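PDB 3A72: Exo-arabinanase from Penicillium chrysogenum, which probably hydrolyses alpha-1,5-linked arabinan from the chain ends as an exo-acting glycoside hydrolase, releasing arabinobiose. Local coordinates for residues R80-L85 and P148-F153; Y164-R169 and G206-T211; G175-H180 and V192-T197. All blocks are in the same frame, centred on the assembly; numbering follows the deposited sequence.

Contact 1: residues R80-L85 and P148-F153; sequences RYQPFL and PVWEPF. With AHR (alpha-L-arabinofuranose), chain B; AHR (alpha-L-arabinofuranose), chain C.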
loop_
_atom_site.group_PDB
_atom_site.type_symbol
_atom_site.label_atom_id
_atom_site.label_comp_id
_atom_site.label_asym_id
_atom_site.label_seq_id
_atom_site.Cartn_x
_atom_site.Cartn_y
_atom_site.Cartn_z
ATOM N N ARG A 80 -7.490 -2.113 -12.526
ATOM C CA ARG A 80 -8.663 -1.644 -11.817
ATOM C C ARG A 80 -8.490 -1.372 -10.348
ATOM O O ARG A 80 -8.960 -0.349 -9.834
ATOM C CB ARG A 80 -9.818 -2.656 -12.033
ATOM C CG ARG A 80 -11.178 -2.149 -11.556
ATOM C CD ARG A 80 -12.323 -3.155 -11.889
ATOM N NE ARG A 80 -12.300 -3.504 -13.311
ATOM C CZ ARG A 80 -12.781 -2.796 -14.296
ATOM N NH1 ARG A 80 -13.517 -1.696 -14.048
ATOM N NH2 ARG A 80 -12.579 -3.179 -15.546
ATOM N N TYR A 81 -7.864 -2.322 -9.636
ATOM C CA TYR A 81 -7.750 -2.267 -8.187
ATOM C C TYR A 81 -6.262 -2.309 -7.737
ATOM O O TYR A 81 -5.434 -3.008 -8.321
ATOM C CB TYR A 81 -8.435 -3.416 -7.495
ATOM C CG TYR A 81 -9.952 -3.390 -7.417
ATOM C CD1 TYR A 81 -10.722 -2.277 -7.784
ATOM C CD2 TYR A 81 -10.626 -4.526 -6.940
ATOM C CE1 TYR A 81 -12.120 -2.313 -7.683
ATOM C CE2 TYR A 81 -11.981 -4.565 -6.845
ATOM C CZ TYR A 81 -12.733 -3.444 -7.226
ATOM O OH TYR A 81 -14.124 -3.444 -7.115
ATOM N N GLN A 82 -6.013 -1.583 -6.657
ATOM C CA GLN A 82 -4.877 -1.844 -5.777
ATOM C C GLN A 82 -3.509 -1.733 -6.464
ATOM O O GLN A 82 -2.691 -2.622 -6.419
ATOM C CB GLN A 82 -5.053 -3.216 -5.117
ATOM C CG GLN A 82 -6.319 -3.250 -4.269
ATOM C CD GLN A 82 -7.146 -4.511 -4.361
ATOM O OE1 GLN A 82 -6.632 -5.593 -4.711
ATOM N NE2 GLN A 82 -8.409 -4.404 -4.006
ATOM N N PRO A 83 -3.234 -0.544 -7.044
ATOM C CA PRO A 83 -1.900 -0.310 -7.599
ATOM C C PRO A 83 -0.873 -0.235 -6.488
ATOM O O PRO A 83 -1.164 -0.076 -5.290
ATOM C CB PRO A 83 -2.046 1.060 -8.279
ATOM C CG PRO A 83 -3.074 1.771 -7.432
ATOM C CD PRO A 83 -4.058 0.658 -7.080
ATOM N N PHE A 84 0.393 -0.294 -6.880
ATOM C CA PHE A 84 1.537 -0.104 -5.981
ATOM C C PHE A 84 2.720 0.291 -6.823
ATOM O O PHE A 84 3.097 -0.440 -7.748
ATOM C CB PHE A 84 1.880 -1.392 -5.177
ATOM C CG PHE A 84 2.867 -1.079 -4.094
ATOM C CD1 PHE A 84 2.442 -0.505 -2.931
ATOM C CD2 PHE A 84 4.225 -1.272 -4.247
ATOM C CE1 PHE A 84 3.282 -0.116 -1.935
ATOM C CE2 PHE A 84 5.105 -0.900 -3.255
ATOM C CZ PHE A 84 4.653 -0.329 -2.094
ATOM N N LEU A 85 3.349 1.434 -6.531
ATOM C CA LEU A 85 4.549 1.923 -7.188
ATOM C C LEU A 85 5.789 1.565 -6.393
ATOM O O LEU A 85 5.790 1.715 -5.164
ATOM C CB LEU A 85 4.489 3.423 -7.400
ATOM C CG LEU A 85 3.537 3.893 -8.481
ATOM C CD1 LEU A 85 3.297 5.391 -8.318
ATOM C CD2 LEU A 85 4.126 3.608 -9.862
ATOM N N PRO A 148 -10.429 -14.498 -4.690
ATOM C CA PRO A 148 -9.563 -13.434 -5.229
ATOM C C PRO A 148 -8.205 -13.326 -4.528
ATOM O O PRO A 148 -7.990 -13.785 -3.406
ATOM C CB PRO A 148 -10.383 -12.155 -4.951
ATOM C CG PRO A 148 -11.186 -12.510 -3.701
ATOM C CD PRO A 148 -11.572 -13.935 -3.965
ATOM N N VAL A 149 -7.324 -12.616 -5.223
ATOM C CA VAL A 149 -6.110 -12.078 -4.668
ATOM C C VAL A 149 -6.203 -10.553 -4.692
ATOM O O VAL A 149 -6.935 -9.969 -5.519
ATOM C CB VAL A 149 -4.862 -12.550 -5.420
ATOM C CG1 VAL A 149 -4.699 -14.050 -5.276
ATOM C CG2 VAL A 149 -4.872 -12.135 -6.886
ATOM N N TRP A 150 -5.470 -9.886 -3.785
ATOM C CA TRP A 150 -5.619 -8.449 -3.598
ATOM C C TRP A 150 -4.340 -7.780 -3.112
ATOM O O TRP A 150 -3.536 -8.384 -2.380
ATOM C CB TRP A 150 -6.622 -8.204 -2.548
ATOM C CG TRP A 150 -7.919 -8.899 -2.358
ATOM C CD1 TRP A 150 -8.196 -9.901 -1.480
ATOM C CD2 TRP A 150 -9.171 -8.567 -2.994
ATOM N NE1 TRP A 150 -9.499 -10.201 -1.582
ATOM C CE2 TRP A 150 -10.154 -9.401 -2.455
ATOM C CE3 TRP A 150 -9.531 -7.652 -3.976
ATOM C CZ2 TRP A 150 -11.477 -9.323 -2.814
ATOM C CZ3 TRP A 150 -10.875 -7.551 -4.329
ATOM C CH2 TRP A 150 -11.819 -8.390 -3.737
ATOM N N GLU A 151 -4.211 -6.485 -3.364
ATOM C CA GLU A 151 -3.421 -5.583 -2.492
ATOM C C GLU A 151 -1.911 -5.886 -2.471
ATOM O O GLU A 151 -1.323 -6.075 -1.399
ATOM C CB GLU A 151 -3.999 -5.556 -1.096
ATOM C CG GLU A 151 -5.431 -5.014 -1.039
ATOM C CD GLU A 151 -6.320 -5.668 -0.034
ATOM O OE1 GLU A 151 -5.964 -6.606 0.682
ATOM O OE2 GLU A 151 -7.548 -5.214 0.076
ATOM N N PRO A 152 -1.239 -5.850 -3.603
ATOM C CA PRO A 152 0.202 -6.081 -3.611
ATOM C C PRO A 152 0.997 -4.987 -2.875
ATOM O O PRO A 152 0.656 -3.781 -2.930
ATOM C CB PRO A 152 0.592 -6.057 -5.088
ATOM C CG PRO A 152 -0.475 -5.197 -5.728
ATOM C CD PRO A 152 -1.749 -5.574 -4.989
ATOM N N PHE A 153 2.071 -5.424 -2.250
ATOM C CA PHE A 153 3.076 -4.555 -1.639
ATOM C C PHE A 153 4.446 -5.110 -2.037
ATOM O O PHE A 153 4.678 -6.309 -1.836
ATOM C CB PHE A 153 2.919 -4.503 -0.102
ATOM C CG PHE A 153 3.854 -3.481 0.528
ATOM C CD1 PHE A 153 3.417 -2.187 0.720
ATOM C CD2 PHE A 153 5.151 -3.815 0.851
ATOM C CE1 PHE A 153 4.283 -1.219 1.192
ATOM C CE2 PHE A 153 6.029 -2.840 1.321
ATOM C CZ PHE A 153 5.596 -1.569 1.477
HETATM O O5 AHR B . -12.049 -5.065 -0.951
HETATM C C5 AHR B . -10.968 -6.035 -0.769
HETATM C C4 AHR B . -10.829 -6.313 0.701
HETATM O O4 AHR B . -10.313 -5.133 1.331
HETATM C C3 AHR B . -9.824 -7.419 1.001
HETATM O O3 AHR B . -10.492 -8.693 1.004
HETATM C C2 AHR B . -9.310 -7.016 2.405
HETATM O O2 AHR B . -7.947 -7.375 2.630
HETATM C C1 AHR B . -9.546 -5.509 2.481
HETATM O O1 AHR B . -10.395 -5.185 3.619
HETATM O O5 AHR C . -9.478 -1.726 -3.538
HETATM C C5 AHR C . -10.866 -1.811 -3.975
HETATM C C4 AHR C . -11.669 -2.495 -2.889
HETATM O O4 AHR C . -11.190 -3.878 -2.771
HETATM C C3 AHR C . -13.122 -2.697 -3.299
HETATM O O3 AHR C . -13.925 -1.536 -3.007
HETATM C C2 AHR C . -13.523 -3.855 -2.362
HETATM O O2 AHR C . -14.628 -4.630 -2.881
HETATM C C1 AHR C . -12.249 -4.710 -2.303
HETATM O O HOH W 1 -7.424 -7.531 -6.774
HETATM O O HOH W 2 -1.768 -2.558 -3.442
#
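Gln-82 OE1 is gripped by the backbone N of Glu-151 at 2.9 Å and by a water that also donates to Val-149 O, so the amide is tied to strand 149-153 directly and through solvent. The Glu-151 N-H comes in from well above the carbonyl plane, 43° out of it. The Gln-82 chain is bent at chi2 (138°), which turns CD toward strand 149-153; at its other end the amide NE2 donates to O5 of the chain C arabinofuranose at 2.9 Å in a nearly straight bond (170°). One amide therefore links the neighbouring strand to a sugar and is held at both ends. The rings beside it line the same pocket. C5 of the chain C sugar sits 3.7 Å above the centre of the Tyr-81 ring, and Tyr-81 CD2 meets Trp-150 CZ3 at 4.0 Å, the two side chains lying side by side. The indole of Trp-150 carries C5 of the chain B sugar 3.6 Å above one face, while Pro-148 CB backs the opposite face. Glu-151 OE1, which has Ser-166 as a partner, lies near O2 of the chain B sugar. Further along the strands, Phe-84 CE1 packs 3.4 Å from Phe-153 CD1 with the two ring planes oblique, and Phe-153 CA sits over the Phe-84 face. The strands run nearly parallel, yet side chains and water join them rather than a shared sheet: this is how the innermost strands of adjacent blades meet in a six-bladed beta-propeller, at its sugar-binding pocket.

Contact 2: residues Y164-R169 and G206-T211; sequences YYSDQR and GMPVVT. With AHR (alpha-L-arabinofuranose), chain B.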
loop_
_atom_site.group_PDB
_atom_site.type_symbol
_atom_site.label_atom_id
_atom_site.label_comp_id
_atom_site.label_asym_id
_atom_site.label_seq_id
_atom_site.Cartn_x
_atom_site.Cartn_y
_atom_site.Cartn_z
ATOM N N TYR A 164 4.190 -9.115 -1.349
ATOM C CA TYR A 164 3.208 -9.501 -0.316
ATOM C C TYR A 164 1.830 -9.165 -0.830
ATOM O O TYR A 164 1.639 -8.117 -1.452
ATOM C CB TYR A 164 3.460 -8.737 0.967
ATOM C CG TYR A 164 4.853 -8.827 1.571
ATOM C CD1 TYR A 164 5.211 -9.830 2.448
ATOM C CD2 TYR A 164 5.815 -7.842 1.247
ATOM C CE1 TYR A 164 6.486 -9.877 2.988
ATOM C CE2 TYR A 164 7.068 -7.877 1.797
ATOM C CZ TYR A 164 7.420 -8.900 2.670
ATOM O OH TYR A 164 8.679 -8.881 3.206
ATOM N N TYR A 165 0.829 -9.995 -0.524
ATOM C CA TYR A 165 -0.550 -9.702 -0.965
ATOM C C TYR A 165 -1.501 -10.501 -0.113
ATOM O O TYR A 165 -1.133 -11.383 0.661
ATOM C CB TYR A 165 -0.730 -9.925 -2.466
ATOM C CG TYR A 165 -0.440 -11.319 -2.979
ATOM C CD1 TYR A 165 -1.468 -12.240 -3.120
ATOM C CD2 TYR A 165 0.839 -11.729 -3.342
ATOM C CE1 TYR A 165 -1.210 -13.508 -3.597
ATOM C CE2 TYR A 165 1.089 -12.974 -3.831
ATOM C CZ TYR A 165 0.074 -13.866 -3.955
ATOM O OH TYR A 165 0.337 -15.144 -4.414
ATOM N N SER A 166 -2.796 -10.134 -0.222
ATOM C CA SER A 166 -3.873 -10.822 0.441
ATOM C C SER A 166 -4.444 -11.913 -0.469
ATOM O O SER A 166 -4.557 -11.674 -1.682
ATOM C CB SER A 166 -4.978 -9.864 0.839
ATOM O OG SER A 166 -4.476 -8.756 1.564
ATOM N N ASP A 167 -4.807 -13.057 0.097
ATOM C CA ASP A 167 -5.124 -14.231 -0.696
ATOM C C ASP A 167 -6.358 -14.911 -0.163
ATOM O O ASP A 167 -6.376 -15.295 1.023
ATOM C CB ASP A 167 -3.935 -15.180 -0.664
ATOM C CG ASP A 167 -3.969 -16.316 -1.630
ATOM O OD1 ASP A 167 -4.948 -16.401 -2.424
ATOM O OD2 ASP A 167 -3.010 -17.117 -1.649
ATOM N N GLN A 168 -7.376 -15.117 -0.976
ATOM C CA GLN A 168 -8.528 -15.890 -0.630
ATOM C C GLN A 168 -8.544 -17.281 -1.291
ATOM O O GLN A 168 -9.533 -18.021 -1.142
ATOM C CB GLN A 168 -9.829 -15.155 -0.972
ATOM C CG GLN A 168 -10.065 -13.923 -0.080
ATOM C CD GLN A 168 -11.429 -13.335 -0.239
ATOM O OE1 GLN A 168 -12.491 -14.087 -0.291
ATOM N NE2 GLN A 168 -11.558 -12.097 -0.213
ATOM N N ARG A 169 -7.482 -17.674 -1.986
ATOM C CA ARG A 169 -7.542 -18.905 -2.748
ATOM C C ARG A 169 -7.570 -20.171 -1.876
ATOM O O ARG A 169 -8.073 -21.199 -2.327
ATOM C CB ARG A 169 -6.400 -18.982 -3.762
ATOM C CG ARG A 169 -6.517 -18.005 -4.876
ATOM C CD ARG A 169 -5.297 -17.841 -5.759
ATOM N NE ARG A 169 -4.169 -17.428 -4.928
ATOM C CZ ARG A 169 -2.951 -17.218 -5.372
ATOM N NH1 ARG A 169 -2.639 -17.246 -6.648
ATOM N NH2 ARG A 169 -2.057 -17.019 -4.448
ATOM N N GLY A 206 -5.689 -8.942 6.432
ATOM C CA GLY A 206 -5.528 -8.373 5.101
ATOM C C GLY A 206 -4.666 -7.143 5.111
ATOM O O GLY A 206 -4.388 -6.504 6.123
ATOM N N MET A 207 -4.277 -6.732 3.890
ATOM C CA MET A 207 -3.715 -5.443 3.569
ATOM C C MET A 207 -2.321 -5.252 4.151
ATOM O O MET A 207 -2.062 -4.366 4.946
ATOM C CB MET A 207 -4.638 -4.303 4.003
ATOM C CG MET A 207 -6.071 -4.505 3.484
ATOM S SD MET A 207 -7.135 -3.040 3.577
ATOM C CE MET A 207 -6.547 -2.137 2.135
ATOM N N PRO A 208 -1.350 -6.088 3.698
ATOM C CA PRO A 208 -0.004 -6.036 4.289
ATOM C C PRO A 208 0.794 -4.860 3.794
ATOM O O PRO A 208 0.885 -4.610 2.572
ATOM C CB PRO A 208 0.615 -7.363 3.814
ATOM C CG PRO A 208 -0.070 -7.631 2.472
ATOM C CD PRO A 208 -1.483 -7.126 2.656
ATOM N N VAL A 209 1.458 -4.172 4.736
ATOM C CA VAL A 209 2.359 -3.088 4.401
ATOM C C VAL A 209 3.612 -3.273 5.273
ATOM O O VAL A 209 3.482 -3.584 6.463
ATOM C CB VAL A 209 1.710 -1.709 4.588
ATOM C CG1 VAL A 209 2.718 -0.571 4.431
ATOM C CG2 VAL A 209 0.533 -1.528 3.643
ATOM N N VAL A 210 4.806 -3.079 4.710
ATOM C CA VAL A 210 6.056 -3.378 5.435
ATOM C C VAL A 210 6.932 -2.145 5.418
ATOM O O VAL A 210 7.032 -1.448 4.396
ATOM C CB VAL A 210 6.775 -4.571 4.807
ATOM C CG1 VAL A 210 8.036 -4.915 5.573
ATOM C CG2 VAL A 210 5.873 -5.778 4.749
ATOM N N THR A 211 7.639 -1.908 6.504
ATOM C CA THR A 211 8.728 -0.923 6.528
ATOM C C THR A 211 9.909 -1.520 7.283
ATOM O O THR A 211 9.759 -2.125 8.349
ATOM C CB THR A 211 8.255 0.423 7.092
ATOM O OG1 THR A 211 9.287 1.417 6.867
ATOM C CG2 THR A 211 7.961 0.458 8.554
HETATM O O5 AHR B . -12.049 -5.065 -0.951
HETATM C C5 AHR B . -10.968 -6.035 -0.769
HETATM C C4 AHR B . -10.829 -6.313 0.701
HETATM O O4 AHR B . -10.313 -5.133 1.331
HETATM C C3 AHR B . -9.824 -7.419 1.001
HETATM O O3 AHR B . -10.492 -8.693 1.004
HETATM C C2 AHR B . -9.310 -7.016 2.405
HETATM O O2 AHR B . -7.947 -7.375 2.630
HETATM C C1 AHR B . -9.546 -5.509 2.481
HETATM O O1 AHR B . -10.395 -5.185 3.619
#
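The Tyr-164 ring lies across Val-210, whose CG2 methyl sits over one face in a CH-pi contact, displaced toward the rim, with CE2 of the ring 3.8 Å from it. The two side chains cross at about a right angle. The ring hydroxyl is hydrogen-bonded to Pro-245 O. Nearer the sugar, the Pro-208 ring packs between the strands: its CG touches Tyr-164 CB at 4.0 Å, and its CD lies 3.6 Å from Ser-166 OG. That same OG accepts from the backbone N of Met-207 at 3.1 Å in an almost straight bond (176°). Strand 164-167 is the second strand of its propeller blade and strand 206-211 the innermost strand of the next; they run antiparallel, yet a serine hydroxyl, and not paired backbones, spans the seam. Ser-166 OG is also hydrogen-bonded to Glu-151 OE1, which probably helps position an acidic group of the pocket while the serine holds the backbone of the next blade. Gly-206 has no side chain, and its CA approaches O2 of the chain B arabinofuranose to 3.6 Å. Met-207 SD comes equally close, 3.6 Å, to C1 of that sugar. Where the first segment leaves its strand, Asp-167 OD1 accepts from Arg-169 N in an Asx turn. Arg-169 grips the same carboxylate side-on, NE reaching OD1 at 2.8 Å and NH2 reaching OD2, while its NH1 bonds Ala-136 O.

Contact 3: residues G175-H180 and V192-T197; sequences GQTMVH and VVEDVT. With AHR (alpha-L-arabinofuranose), chain B.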
loop_
_atom_site.group_PDB
_atom_site.type_symbol
_atom_site.label_atom_id
_atom_site.label_comp_id
_atom_site.label_asym_id
_atom_site.label_seq_id
_atom_site.Cartn_x
_atom_site.Cartn_y
_atom_site.Cartn_z
ATOM N N GLY A 175 -11.007 -17.723 5.535
ATOM C CA GLY A 175 -11.692 -16.684 4.824
ATOM C C GLY A 175 -10.735 -15.900 3.944
ATOM O O GLY A 175 -11.020 -15.595 2.776
ATOM N N GLN A 176 -9.600 -15.487 4.524
ATOM C CA GLN A 176 -8.523 -14.805 3.818
ATOM C C GLN A 176 -7.231 -15.067 4.578
ATOM O O GLN A 176 -7.254 -15.192 5.803
ATOM C CB GLN A 176 -8.801 -13.321 3.630
ATOM C CG GLN A 176 -7.811 -12.598 2.725
ATOM C CD GLN A 176 -8.218 -11.168 2.471
ATOM O OE1 GLN A 176 -7.891 -10.273 3.347
ATOM N NE2 GLN A 176 -8.853 -10.898 1.420
ATOM N N THR A 177 -6.117 -15.066 3.865
ATOM C CA THR A 177 -4.772 -15.071 4.431
ATOM C C THR A 177 -3.973 -13.957 3.832
ATOM O O THR A 177 -4.411 -13.272 2.890
ATOM C CB THR A 177 -4.052 -16.416 4.187
ATOM O OG1 THR A 177 -3.771 -16.487 2.799
ATOM C CG2 THR A 177 -4.905 -17.578 4.674
ATOM N N MET A 178 -2.729 -13.763 4.304
ATOM C CA MET A 178 -1.771 -12.962 3.557
ATOM C C MET A 178 -0.541 -13.835 3.279
ATOM O O MET A 178 -0.149 -14.692 4.109
ATOM C CB MET A 178 -1.361 -11.700 4.279
ATOM C CG MET A 178 -2.556 -10.750 4.450
ATOM S SD MET A 178 -2.199 -9.308 5.472
ATOM C CE MET A 178 -1.765 -10.139 6.983
ATOM N N VAL A 179 0.028 -13.639 2.136
ATOM C CA VAL A 179 1.067 -14.473 1.528
ATOM C C VAL A 179 2.105 -13.616 0.861
ATOM O O VAL A 179 1.948 -12.385 0.695
ATOM C CB VAL A 179 0.436 -15.447 0.499
ATOM C CG1 VAL A 179 -0.693 -16.257 1.114
ATOM C CG2 VAL A 179 -0.033 -14.712 -0.717
ATOM N N HIS A 180 3.147 -14.269 0.338
ATOM C CA HIS A 180 4.035 -13.594 -0.584
ATOM C C HIS A 180 4.576 -14.588 -1.615
ATOM O O HIS A 180 4.544 -15.807 -1.418
ATOM C CB HIS A 180 5.233 -12.835 0.094
ATOM C CG HIS A 180 6.200 -13.763 0.732
ATOM N ND1 HIS A 180 7.278 -14.418 0.236
ATOM C CD2 HIS A 180 6.147 -14.075 2.041
ATOM C CE1 HIS A 180 7.848 -15.138 1.252
ATOM N NE2 HIS A 180 7.142 -14.923 2.364
ATOM N N VAL A 192 3.802 -19.742 -3.635
ATOM C CA VAL A 192 3.110 -18.985 -2.608
ATOM C C VAL A 192 3.562 -19.424 -1.225
ATOM O O VAL A 192 3.498 -20.611 -0.885
ATOM C CB VAL A 192 1.559 -19.155 -2.769
ATOM C CG1 VAL A 192 0.833 -18.414 -1.675
ATOM C CG2 VAL A 192 1.179 -18.665 -4.170
ATOM N N VAL A 193 3.951 -18.494 -0.393
ATOM C CA VAL A 193 4.339 -18.692 1.010
ATOM C C VAL A 193 3.294 -18.053 1.891
ATOM O O VAL A 193 3.036 -16.858 1.775
ATOM C CB VAL A 193 5.735 -18.110 1.278
ATOM C CG1 VAL A 193 6.105 -18.280 2.741
ATOM C CG2 VAL A 193 6.748 -18.784 0.400
ATOM N N GLU A 194 2.679 -18.837 2.780
ATOM C CA GLU A 194 1.713 -18.278 3.725
ATOM C C GLU A 194 2.411 -17.507 4.826
ATOM O O GLU A 194 3.306 -18.027 5.491
ATOM C CB GLU A 194 0.872 -19.401 4.335
ATOM C CG GLU A 194 0.123 -20.202 3.306
ATOM C CD GLU A 194 -1.060 -19.481 2.773
ATOM O OE1 GLU A 194 -1.631 -18.518 3.304
ATOM O OE2 GLU A 194 -1.582 -20.008 1.747
ATOM N N ASP A 195 2.043 -16.278 5.018
ATOM C CA ASP A 195 2.630 -15.419 6.043
ATOM C C ASP A 195 1.732 -15.286 7.278
ATOM O O ASP A 195 2.220 -15.409 8.399
ATOM C CB ASP A 195 2.926 -14.050 5.423
ATOM C CG ASP A 195 4.093 -14.063 4.505
ATOM O OD1 ASP A 195 5.007 -14.915 4.667
ATOM O OD2 ASP A 195 4.134 -13.167 3.595
ATOM N N VAL A 196 0.457 -14.970 7.046
ATOM C CA VAL A 196 -0.460 -14.744 8.140
ATOM C C VAL A 196 -1.721 -15.589 7.887
ATOM O O VAL A 196 -2.458 -15.338 6.915
ATOM C CB VAL A 196 -0.809 -13.269 8.346
ATOM C CG1 VAL A 196 -1.838 -13.135 9.467
ATOM C CG2 VAL A 196 0.433 -12.450 8.638
ATOM N N THR A 197 -1.927 -16.581 8.739
ATOM C CA THR A 197 -3.107 -17.422 8.756
ATOM C C THR A 197 -3.600 -17.543 10.183
ATOM O O THR A 197 -2.792 -17.509 11.125
ATOM C CB THR A 197 -2.856 -18.825 8.185
ATOM O OG1 THR A 197 -2.084 -19.564 9.085
ATOM C CG2 THR A 197 -2.114 -18.796 6.846
HETATM O O5 AHR B . -12.049 -5.065 -0.951
HETATM C C5 AHR B . -10.968 -6.035 -0.769
HETATM C C4 AHR B . -10.829 -6.313 0.701
HETATM O O4 AHR B . -10.313 -5.133 1.331
HETATM C C3 AHR B . -9.824 -7.419 1.001
HETATM O O3 AHR B . -10.492 -8.693 1.004
HETATM C C2 AHR B . -9.310 -7.016 2.405
HETATM O O2 AHR B . -7.947 -7.375 2.630
HETATM C C1 AHR B . -9.546 -5.509 2.481
HETATM O O1 AHR B . -10.395 -5.185 3.619
HETATM O O HOH W 3 2.211 -11.327 3.333
#
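The hairpin of strands 177-180 and 193-196, the outer two of a four-stranded propeller blade, brings Met-178 against both Asp-195 and Val-196 in a classic beta bulge. Met-178 O accepts from Asp-195 N at 2.9 Å and from Val-196 N at 3.0 Å, two bonds on one carbonyl, while Met-178 N returns a bond to Val-196 O. The bulge shifts the register by one residue, after which His-180 and Val-193 form a hydrogen-bonded pair, with Val-193 N reaching His-180 O at 2.9 Å. On the face shared by Met-178, His-180, Val-193 and Val-196, the Met-178 chain bends at chi3 (-60°), which puts CE 3.5 Å from Val-196 CB. The imidazole of His-180 has Val-193 CB over one face, offset toward the rim, and its NE2 bonds Glu-246 O. On the other face Thr-177 OG1 donates to the syn lone pair of Glu-194 OE1 at 3.0 Å, and Val-179 CG1 packs against the same carboxylate. Just before the strand, the Gln-176 side chain reaches the chain B arabinofuranose. The arrangement is the bulged antiparallel hairpin that finishes the outer edge of a beta-propeller blade.

The three contacts gather around one blade, the sheet of strands 149-157, 160-167, 177-183 and 193-196. Contact 1 joins its innermost strand to that of the preceding blade, contact 2 joins its second strand to the first of the following blade, and contact 3 pairs its two outer strands. Contact 1 closes before contact 2 opens, and contact 3 is nested within the loop that contact 2 closes. Their centres lie about 9 Å (contacts 1 and 2), 7 Å (2 and 3) and 15 Å (1 and 3) apart. All three touch the chain B arabinofuranose, so the sugar pocket is built across blade seams as well as within the blade.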